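Local coordinates for PDZ domain protein (Parabacteroides distasonis, PDB 4L8N), which is of unknown function but joins N-terminal and C-terminal PDZ domains to a DUF4136 domain and binds magnesium, at residues 121-126 against 376-381; 370-375 against 388-393. All coordinates share one frame; numbering follows the deposited sequence.

How the interactions relate
Following the chain from the N terminus, 121-126 comes first, at the start of strand 123-135 in the large mixed sheet. Some 250 residues later the long loop between helices 354-367 and 395-402 supplies the other three segments: 370-375, 376-381 and 388-393. Interaction 1 therefore closes a very long excursion, whereas interaction 2 pinches off just twelve residues, with 376-381 among them. The segments alternate, so the two closures cross. They also touch directly: Thr376 OG1 lies 3.0 Å from Phe389 N, a probable hydrogen bond, and the rings of Phe378 and Phe389 meet. Interaction 2 closes the loop on itself, and interaction 1 joins that loop to strand 123-135 of the sheet.

Interaction 1: 121-126 against 376-381; sequences TTNEQE and TMFTDA
Gln125 lays its side chain across the ring of Phe378. Beyond CB, the torsion sets Gln125 CG beside the backbone N (chi1 -73°), where it comes 3.7 Å from Phe378 CE2. The chain runs on extended to Gln125 CD, which sits 3.7 Å from Phe378 CD2, while OE1 stays near the same ring carbon. Gln125 NE2 lies over a face of the Phe378 ring, 3.7 Å from Phe378 CE2, with the amide plane tilted 31° from the ring plane. The rotation of that amide is set by a straight hydrogen bond, Gln125 NE2 to Asn123 OD1 (2.9 Å); glutamine suits the place because its methylenes can pack on an aromatic while its tip still donates. Asn123, whose ND2 is held by Leu119 O, also brings CG near Phe378 CZ.

These residues begin strand 123-135, which pairs with strand 298-309 in the mixed sheet, and the loop 376-381 meets the strand at a steep angle instead of extending the sheet. The loop donates one backbone bond, Ala381 N to Glu124 O (2.8 Å), the donor lying above the carbonyl plane. Alanine fits here: the small Ala381 CB reaches Glu124 CB at 3.7 Å and the carboxylate end of Glu126, whose OE2 forms a salt bridge with Lys457. A water donates to Thr379 O and accepts from Glu126 N, a second link two residues away on each backbone.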
ATOM      1  N   THR A 121      14.101 -29.707  10.426  1.00 53.55           N
ATOM      2  CA  THR A 121      12.865 -30.425  10.146  1.00 51.44           C
ATOM      3  C   THR A 121      11.689 -29.922  10.976  1.00 54.62           C
ATOM      4  O   THR A 121      10.550 -30.055  10.517  1.00 54.10           O
ATOM      5  CB  THR A 121      13.061 -31.943  10.382  1.00 50.20           C
ATOM      6  OG1 THR A 121      13.338 -32.208  11.761  1.00 47.98           O
ATOM      7  CG2 THR A 121      14.144 -32.540   9.509  1.00 43.84           C
ATOM      8  N   THR A 122      11.942 -29.353  12.184  1.00 51.14           N
ATOM      9  CA  THR A 122      10.868 -28.971  13.117  1.00 50.76           C
ATOM     10  C   THR A 122      10.961 -27.546  13.600  1.00 55.26           C
ATOM     11  O   THR A 122      11.664 -27.258  14.575  1.00 56.65           O
ATOM     12  CB  THR A 122      10.888 -29.930  14.312  1.00 53.87           C
ATOM     13  OG1 THR A 122      10.974 -31.275  13.819  1.00 50.97           O
ATOM     14  CG2 THR A 122       9.686 -29.744  15.262  1.00 45.34           C
ATOM     15  N   ASN A 123      10.187 -26.661  12.969  1.00 51.78           N
ATOM     16  CA  ASN A 123      10.159 -25.246  13.346  1.00 52.44           C
ATOM     17  C   ASN A 123       8.873 -24.566  12.920  1.00 57.13           C
ATOM     18  O   ASN A 123       8.103 -25.109  12.124  1.00 56.18           O
ATOM     19  CB  ASN A 123      11.377 -24.474  12.769  1.00 51.14           C
ATOM     20  CG  ASN A 123      11.424 -24.356  11.264  1.00 66.59           C
ATOM     21  OD1 ASN A 123      10.735 -23.532  10.644  1.00 55.12           O
ATOM     22  ND2 ASN A 123      12.309 -25.121  10.654  1.00 60.35           N
ATOM     23  N   GLU A 124       8.680 -23.341  13.424  1.00 55.84           N
ATOM     24  CA  GLU A 124       7.555 -22.479  13.100  1.00 55.89           C
ATOM     25  C   GLU A 124       8.066 -21.120  12.703  1.00 60.27           C
ATOM     26  O   GLU A 124       8.887 -20.532  13.396  1.00 58.57           O
ATOM     27  CB  GLU A 124       6.576 -22.344  14.268  1.00 58.29           C
ATOM     28  CG  GLU A 124       5.844 -23.614  14.642  1.00 71.26           C
ATOM     29  CD  GLU A 124       5.338 -23.538  16.064  1.00101.31           C
ATOM     30  OE1 GLU A 124       6.141 -23.187  16.961  1.00106.99           O
ATOM     31  OE2 GLU A 124       4.131 -23.795  16.276  1.00 98.12           O
ATOM     32  N   GLN A 125       7.556 -20.600  11.595  1.00 57.74           N
ATOM     33  CA  GLN A 125       7.935 -19.287  11.111  1.00 57.03           C
ATOM     34  C   GLN A 125       6.696 -18.544  10.610  1.00 61.58           C
ATOM     35  O   GLN A 125       5.701 -19.166  10.246  1.00 61.53           O
ATOM     36  CB  GLN A 125       8.994 -19.401  10.016  1.00 57.26           C
ATOM     37  CG  GLN A 125      10.370 -19.777  10.521  1.00 59.21           C
ATOM     38  CD  GLN A 125      11.309 -19.975   9.371  1.00 77.13           C
ATOM     39  OE1 GLN A 125      11.660 -19.026   8.664  1.00 75.22           O
ATOM     40  NE2 GLN A 125      11.717 -21.220   9.143  1.00 65.47           N
ATOM     41  N   GLU A 126       6.754 -17.214  10.652  1.00 58.53           N
ATOM     42  CA  GLU A 126       5.722 -16.280  10.235  1.00 57.58           C
ATOM     43  C   GLU A 126       6.294 -15.350   9.219  1.00 61.03           C
ATOM     44  O   GLU A 126       7.496 -15.063   9.251  1.00 62.12           O
ATOM     45  CB  GLU A 126       5.214 -15.458  11.427  1.00 60.15           C
ATOM     46  CG  GLU A 126       4.282 -16.172  12.388  1.00 75.90           C
ATOM     47  CD  GLU A 126       4.193 -15.555  13.775  1.00111.73           C
ATOM     48  OE1 GLU A 126       5.024 -14.674  14.104  1.00110.58           O
ATOM     49  OE2 GLU A 126       3.316 -15.993  14.555  1.00111.83           O
ATOM     50  N   THR A 376      22.494 -19.095   8.828  1.00 65.48           N
ATOM     51  CA  THR A 376      21.114 -19.603   8.763  1.00 63.22           C
ATOM     52  C   THR A 376      20.188 -19.023   9.855  1.00 66.95           C
ATOM     53  O   THR A 376      18.991 -19.322   9.828  1.00 65.32           O
ATOM     54  CB  THR A 376      21.098 -21.136   8.890  1.00 65.18           C
ATOM     55  OG1 THR A 376      21.518 -21.498  10.203  1.00 63.55           O
ATOM     56  CG2 THR A 376      21.962 -21.816   7.860  1.00 64.63           C
HETATM   57  N   MSE A 377      20.743 -18.219  10.813  1.00 64.94           N
HETATM   58  CA  MSE A 377      20.032 -17.612  11.952  1.00 64.25           C
HETATM   59  C   MSE A 377      18.727 -16.949  11.551  1.00 69.61           C
HETATM   60  O   MSE A 377      18.718 -16.092  10.667  1.00 71.56           O
HETATM   61  CB  MSE A 377      20.902 -16.589  12.684  1.00 67.70           C
HETATM   62  CG  MSE A 377      20.374 -16.242  14.072  1.00 75.16           C
HETATM   63 SE   MSE A 377      21.414 -14.896  15.043  0.75 85.73          SE
HETATM   64  CE  MSE A 377      23.269 -15.395  14.513  1.00 83.37           C
ATOM     65  N   PHE A 378      17.625 -17.343  12.214  1.00 63.45           N
ATOM     66  CA  PHE A 378      16.303 -16.795  11.973  1.00 61.32           C
ATOM     67  C   PHE A 378      15.539 -16.674  13.286  1.00 66.72           C
ATOM     68  O   PHE A 378      15.889 -17.321  14.281  1.00 65.01           O
ATOM     69  CB  PHE A 378      15.520 -17.656  10.950  1.00 60.61           C
ATOM     70  CG  PHE A 378      15.139 -19.055  11.380  1.00 60.35           C
ATOM     71  CD1 PHE A 378      16.032 -20.115  11.232  1.00 63.32           C
ATOM     72  CD2 PHE A 378      13.882 -19.322  11.895  1.00 60.82           C
ATOM     73  CE1 PHE A 378      15.676 -21.418  11.616  1.00 63.14           C
ATOM     74  CE2 PHE A 378      13.532 -20.620  12.293  1.00 63.27           C
ATOM     75  CZ  PHE A 378      14.426 -21.660  12.141  1.00 61.24           C
ATOM     76  N   THR A 379      14.491 -15.832  13.275  1.00 65.93           N
ATOM     77  CA  THR A 379      13.602 -15.659  14.413  1.00 67.31           C
ATOM     78  C   THR A 379      12.385 -16.532  14.135  1.00 71.16           C
ATOM     79  O   THR A 379      11.762 -16.390  13.084  1.00 70.52           O
ATOM     80  CB  THR A 379      13.288 -14.168  14.665  1.00 77.23           C
ATOM     81  OG1 THR A 379      14.517 -13.445  14.833  1.00 84.26           O
ATOM     82  CG2 THR A 379      12.402 -13.950  15.890  1.00 71.01           C
ATOM     83  N   ASP A 380      12.073 -17.465  15.042  1.00 68.38           N
ATOM     84  CA  ASP A 380      10.920 -18.343  14.840  1.00 67.22           C
ATOM     85  C   ASP A 380       9.599 -17.622  15.207  1.00 73.44           C
ATOM     86  O   ASP A 380       9.621 -16.499  15.724  1.00 73.17           O
ATOM     87  CB  ASP A 380      11.079 -19.678  15.593  1.00 68.14           C
ATOM     88  CG  ASP A 380      10.834 -19.697  17.095  1.00 74.03           C
ATOM     89  OD1 ASP A 380      10.547 -18.626  17.670  1.00 73.97           O
ATOM     90  OD2 ASP A 380      10.954 -20.785  17.700  1.00 80.74           O
ATOM     91  N   ALA A 381       8.457 -18.290  14.943  1.00 71.91           N
ATOM     92  CA  ALA A 381       7.110 -17.757  15.163  1.00 72.43           C
ATOM     93  C   ALA A 381       6.851 -17.410  16.622  1.00 79.35           C
ATOM     94  O   ALA A 381       6.150 -16.437  16.885  1.00 80.36           O
ATOM     95  CB  ALA A 381       6.067 -18.743  14.672  1.00 72.04           C
TER
HETATM   96  O   HOH W   1       9.607 -16.348  11.476  0.50 31.09           O

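Interaction 2: 370-375 against 388-393; sequences QYRDPK and MFWDVF
The guanidinium of Arg372 lies flat on the indole of Trp390, the two planes only 18° apart. Arg372 CZ stands 3.8 Å from the centroid of the six-membered ring of Trp390, a cation-pi contact over the face, with Arg372 NH2 3.4 Å from Trp390 CH2. At the guanidinium's edge Arg372 NH1 donates to Met388 O (2.8 Å), a bent bond (137° at the hydrogen), its acceptor tilted from the guanidinium plane. The chain bends at chi2 (-107°), which sets CD close to that same carbonyl, while CB packs on the selenomethionine methyl, CE of Met388.

The backbones beneath hold this stack in place. Arg372 and Trp390 form a single antiparallel bridge, a non-hydrogen-bonded pair that closes the neck of the irregular loop between helices 354-367 and 395-402, flanked by Asp391 N to Tyr371 O and Asp373 N to Phe389 O, both 2.8 Å. The selenium of Met388 also rests 3.6 Å from Pro374 CA. Asp373 starts an Asx turn: OD1 takes Lys375 N from one face of the carboxylate and Lys375 NZ, in a salt bridge, from the other, while a water joins OD2 to Trp390 O. Asp391 makes a second Asx turn with Phe393 N.

Further out, Tyr117 O accepts from Trp390 NE1 and Met116 O from Arg372 NH2, tying the pair to the region just before strand 123-135. With an alanine in place of Arg372, the carbonyls of Met388 and Met116 would probably lose their guanidinium donors and a gap would open over the indole. Arginine thus meets its partners as a flat, many-handed donor: two peptide carbonyls and a pi face would probably stabilise this buried charge, without a carboxylate in either segment touching it.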
ATOM      1  N   GLN A 370      28.470 -24.014  19.264  1.00 68.38           N
ATOM      2  CA  GLN A 370      29.679 -23.944  18.448  1.00 69.43           C
ATOM      3  C   GLN A 370      29.535 -24.668  17.094  1.00 74.16           C
ATOM      4  O   GLN A 370      30.272 -24.346  16.151  1.00 76.21           O
ATOM      5  CB  GLN A 370      30.864 -24.540  19.219  1.00 71.53           C
ATOM      6  CG  GLN A 370      30.530 -25.788  20.037  1.00 77.50           C
ATOM      7  CD  GLN A 370      31.757 -26.481  20.584  1.00 97.90           C
ATOM      8  OE1 GLN A 370      32.886 -26.338  20.071  1.00 96.04           O
ATOM      9  NE2 GLN A 370      31.555 -27.284  21.622  1.00 83.32           N
ATOM     10  N   TYR A 371      28.604 -25.641  17.005  1.00 67.99           N
ATOM     11  CA  TYR A 371      28.374 -26.439  15.803  1.00 65.68           C
ATOM     12  C   TYR A 371      27.186 -25.954  14.960  1.00 67.26           C
ATOM     13  O   TYR A 371      26.853 -26.590  13.965  1.00 65.57           O
ATOM     14  CB  TYR A 371      28.163 -27.909  16.161  1.00 65.61           C
ATOM     15  CG  TYR A 371      29.210 -28.540  17.051  1.00 67.58           C
ATOM     16  CD1 TYR A 371      30.569 -28.329  16.825  1.00 70.21           C
ATOM     17  CD2 TYR A 371      28.849 -29.450  18.043  1.00 68.47           C
ATOM     18  CE1 TYR A 371      31.540 -28.942  17.622  1.00 70.78           C
ATOM     19  CE2 TYR A 371      29.810 -30.077  18.838  1.00 70.32           C
ATOM     20  CZ  TYR A 371      31.153 -29.819  18.624  1.00 76.97           C
ATOM     21  OH  TYR A 371      32.093 -30.441  19.413  1.00 81.23           O
ATOM     22  N   ARG A 372      26.578 -24.830  15.339  1.00 63.58           N
ATOM     23  CA  ARG A 372      25.468 -24.200  14.633  1.00 62.45           C
ATOM     24  C   ARG A 372      26.002 -23.296  13.517  1.00 67.91           C
ATOM     25  O   ARG A 372      27.133 -22.820  13.629  1.00 70.06           O
ATOM     26  CB  ARG A 372      24.633 -23.373  15.621  1.00 62.22           C
ATOM     27  CG  ARG A 372      24.047 -24.170  16.765  1.00 64.35           C
ATOM     28  CD  ARG A 372      22.570 -24.343  16.569  1.00 62.12           C
ATOM     29  NE  ARG A 372      21.983 -25.195  17.598  1.00 59.19           N
ATOM     30  CZ  ARG A 372      20.926 -25.973  17.398  1.00 70.61           C
ATOM     31  NH1 ARG A 372      20.341 -26.015  16.208  1.00 49.84           N
ATOM     32  NH2 ARG A 372      20.458 -26.733  18.379  1.00 61.07           N
ATOM     33  N   ASP A 373      25.190 -23.026  12.467  1.00 63.03           N
ATOM     34  CA  ASP A 373      25.596 -22.182  11.346  1.00 63.29           C
ATOM     35  C   ASP A 373      24.916 -20.803  11.461  1.00 68.37           C
ATOM     36  O   ASP A 373      23.703 -20.674  11.213  1.00 66.98           O
ATOM     37  CB  ASP A 373      25.288 -22.873  10.001  1.00 64.12           C
ATOM     38  CG  ASP A 373      25.733 -22.154   8.732  1.00 78.37           C
ATOM     39  OD1 ASP A 373      26.362 -21.067   8.839  1.00 80.24           O
ATOM     40  OD2 ASP A 373      25.444 -22.666   7.632  1.00 85.33           O
ATOM     41  N   PRO A 374      25.703 -19.760  11.822  1.00 66.93           N
ATOM     42  CA  PRO A 374      25.116 -18.418  12.016  1.00 67.48           C
ATOM     43  C   PRO A 374      24.590 -17.765  10.749  1.00 72.39           C
ATOM     44  O   PRO A 374      23.777 -16.859  10.861  1.00 72.15           O
ATOM     45  CB  PRO A 374      26.249 -17.601  12.639  1.00 71.09           C
ATOM     46  CG  PRO A 374      27.494 -18.322  12.297  1.00 76.10           C
ATOM     47  CD  PRO A 374      27.143 -19.774  12.169  1.00 70.47           C
ATOM     48  N   LYS A 375      24.974 -18.272   9.563  1.00 70.15           N
ATOM     49  CA  LYS A 375      24.492 -17.768   8.264  1.00 69.24           C
ATOM     50  C   LYS A 375      23.021 -18.121   8.054  1.00 70.61           C
ATOM     51  O   LYS A 375      22.377 -17.507   7.211  1.00 71.02           O
ATOM     52  CB  LYS A 375      25.335 -18.327   7.097  1.00 72.07           C
ATOM     53  CG  LYS A 375      26.810 -17.893   7.126  1.00 96.06           C
ATOM     54  CD  LYS A 375      27.692 -18.513   6.004  1.00112.02           C
ATOM     55  CE  LYS A 375      28.029 -19.995   6.149  1.00125.84           C
ATOM     56  NZ  LYS A 375      28.815 -20.303   7.382  1.00132.87           N
HETATM   57  N   MSE A 388      19.146 -21.546  14.564  1.00 55.79           N
HETATM   58  CA  MSE A 388      20.186 -21.848  13.585  1.00 52.09           C
HETATM   59  C   MSE A 388      20.177 -23.326  13.262  1.00 56.89           C
HETATM   60  O   MSE A 388      19.969 -24.159  14.161  1.00 57.57           O
HETATM   61  CB  MSE A 388      21.575 -21.453  14.111  1.00 53.73           C
HETATM   62  CG  MSE A 388      21.766 -19.942  14.258  1.00 58.57           C
HETATM   63 SE   MSE A 388      23.467 -19.455  15.018  0.75 64.48          SE
HETATM   64  CE  MSE A 388      23.231 -20.053  16.746  1.00 61.84           C
ATOM     65  N   PHE A 389      20.438 -23.666  11.995  1.00 51.18           N
ATOM     66  CA  PHE A 389      20.589 -25.066  11.652  1.00 50.20           C
ATOM     67  C   PHE A 389      22.000 -25.478  12.027  1.00 56.63           C
ATOM     68  O   PHE A 389      22.852 -24.620  12.331  1.00 57.95           O
ATOM     69  CB  PHE A 389      20.303 -25.333  10.164  1.00 50.38           C
ATOM     70  CG  PHE A 389      18.959 -24.821   9.716  1.00 50.45           C
ATOM     71  CD1 PHE A 389      17.811 -25.104  10.445  1.00 52.87           C
ATOM     72  CD2 PHE A 389      18.840 -24.063   8.565  1.00 52.16           C
ATOM     73  CE1 PHE A 389      16.570 -24.622  10.039  1.00 53.55           C
ATOM     74  CE2 PHE A 389      17.594 -23.592   8.151  1.00 54.68           C
ATOM     75  CZ  PHE A 389      16.468 -23.876   8.891  1.00 52.33           C
ATOM     76  N   TRP A 390      22.255 -26.780  11.997  1.00 52.45           N
ATOM     77  CA  TRP A 390      23.577 -27.300  12.258  1.00 54.19           C
ATOM     78  C   TRP A 390      24.499 -26.964  11.092  1.00 61.14           C
ATOM     79  O   TRP A 390      24.046 -26.828   9.950  1.00 61.38           O
ATOM     80  CB  TRP A 390      23.507 -28.820  12.452  1.00 52.35           C
ATOM     81  CG  TRP A 390      22.688 -29.278  13.624  1.00 51.95           C
ATOM     82  CD1 TRP A 390      21.572 -30.056  13.586  1.00 53.57           C
ATOM     83  CD2 TRP A 390      22.963 -29.030  15.010  1.00 52.37           C
ATOM     84  NE1 TRP A 390      21.137 -30.323  14.864  1.00 53.29           N
ATOM     85  CE2 TRP A 390      21.961 -29.690  15.759  1.00 55.78           C
ATOM     86  CE3 TRP A 390      23.972 -28.328  15.694  1.00 54.46           C
ATOM     87  CZ2 TRP A 390      21.952 -29.692  17.162  1.00 55.76           C
ATOM     88  CZ3 TRP A 390      23.952 -28.319  17.081  1.00 56.92           C
ATOM     89  CH2 TRP A 390      22.946 -28.987  17.800  1.00 57.12           C
ATOM     90  N   ASP A 391      25.774 -26.814  11.371  1.00 59.86           N
ATOM     91  CA  ASP A 391      26.751 -26.551  10.337  1.00 61.54           C
ATOM     92  C   ASP A 391      26.997 -27.887   9.653  1.00 66.16           C
ATOM     93  O   ASP A 391      27.273 -28.887  10.332  1.00 65.14           O
ATOM     94  CB  ASP A 391      28.013 -25.944  10.978  1.00 66.23           C
ATOM     95  CG  ASP A 391      29.161 -25.594  10.051  1.00 79.40           C
ATOM     96  OD1 ASP A 391      29.670 -26.508   9.367  1.00 80.42           O
ATOM     97  OD2 ASP A 391      29.633 -24.436  10.105  1.00 83.63           O
ATOM     98  N   VAL A 392      26.852 -27.912   8.320  1.00 63.75           N
ATOM     99  CA  VAL A 392      27.000 -29.107   7.488  1.00 64.21           C
ATOM    100  C   VAL A 392      28.400 -29.774   7.620  1.00 71.89           C
ATOM    101  O   VAL A 392      28.494 -30.977   7.401  1.00 74.44           O
ATOM    102  CB  VAL A 392      26.641 -28.818   6.012  1.00 69.14           C
ATOM    103  CG1 VAL A 392      26.518 -30.120   5.222  1.00 69.10           C
ATOM    104  CG2 VAL A 392      25.320 -28.045   5.920  1.00 68.36           C
ATOM    105  N   PHE A 393      29.448 -29.061   8.040  1.00 69.27           N
ATOM    106  CA  PHE A 393      30.780 -29.684   8.169  1.00 71.04           C
ATOM    107  C   PHE A 393      31.040 -30.221   9.608  1.00 74.56           C
ATOM    108  O   PHE A 393      32.118 -30.753   9.888  1.00 75.77           O
ATOM    109  CB  PHE A 393      31.898 -28.702   7.724  1.00 75.03           C
ATOM    110  CG  PHE A 393      31.620 -28.109   6.362  1.00 77.98           C
ATOM    111  CD1 PHE A 393      31.779 -28.869   5.207  1.00 82.20           C
ATOM    112  CD2 PHE A 393      31.085 -26.827   6.239  1.00 81.34           C
ATOM    113  CE1 PHE A 393      31.430 -28.350   3.950  1.00 83.46           C
ATOM    114  CE2 PHE A 393      30.737 -26.308   4.983  1.00 83.95           C
ATOM    115  CZ  PHE A 393      30.917 -27.071   3.847  1.00 82.09           C
TER
HETATM  116  O   HOH W   2      23.465 -24.929   8.050  1.00 61.55           O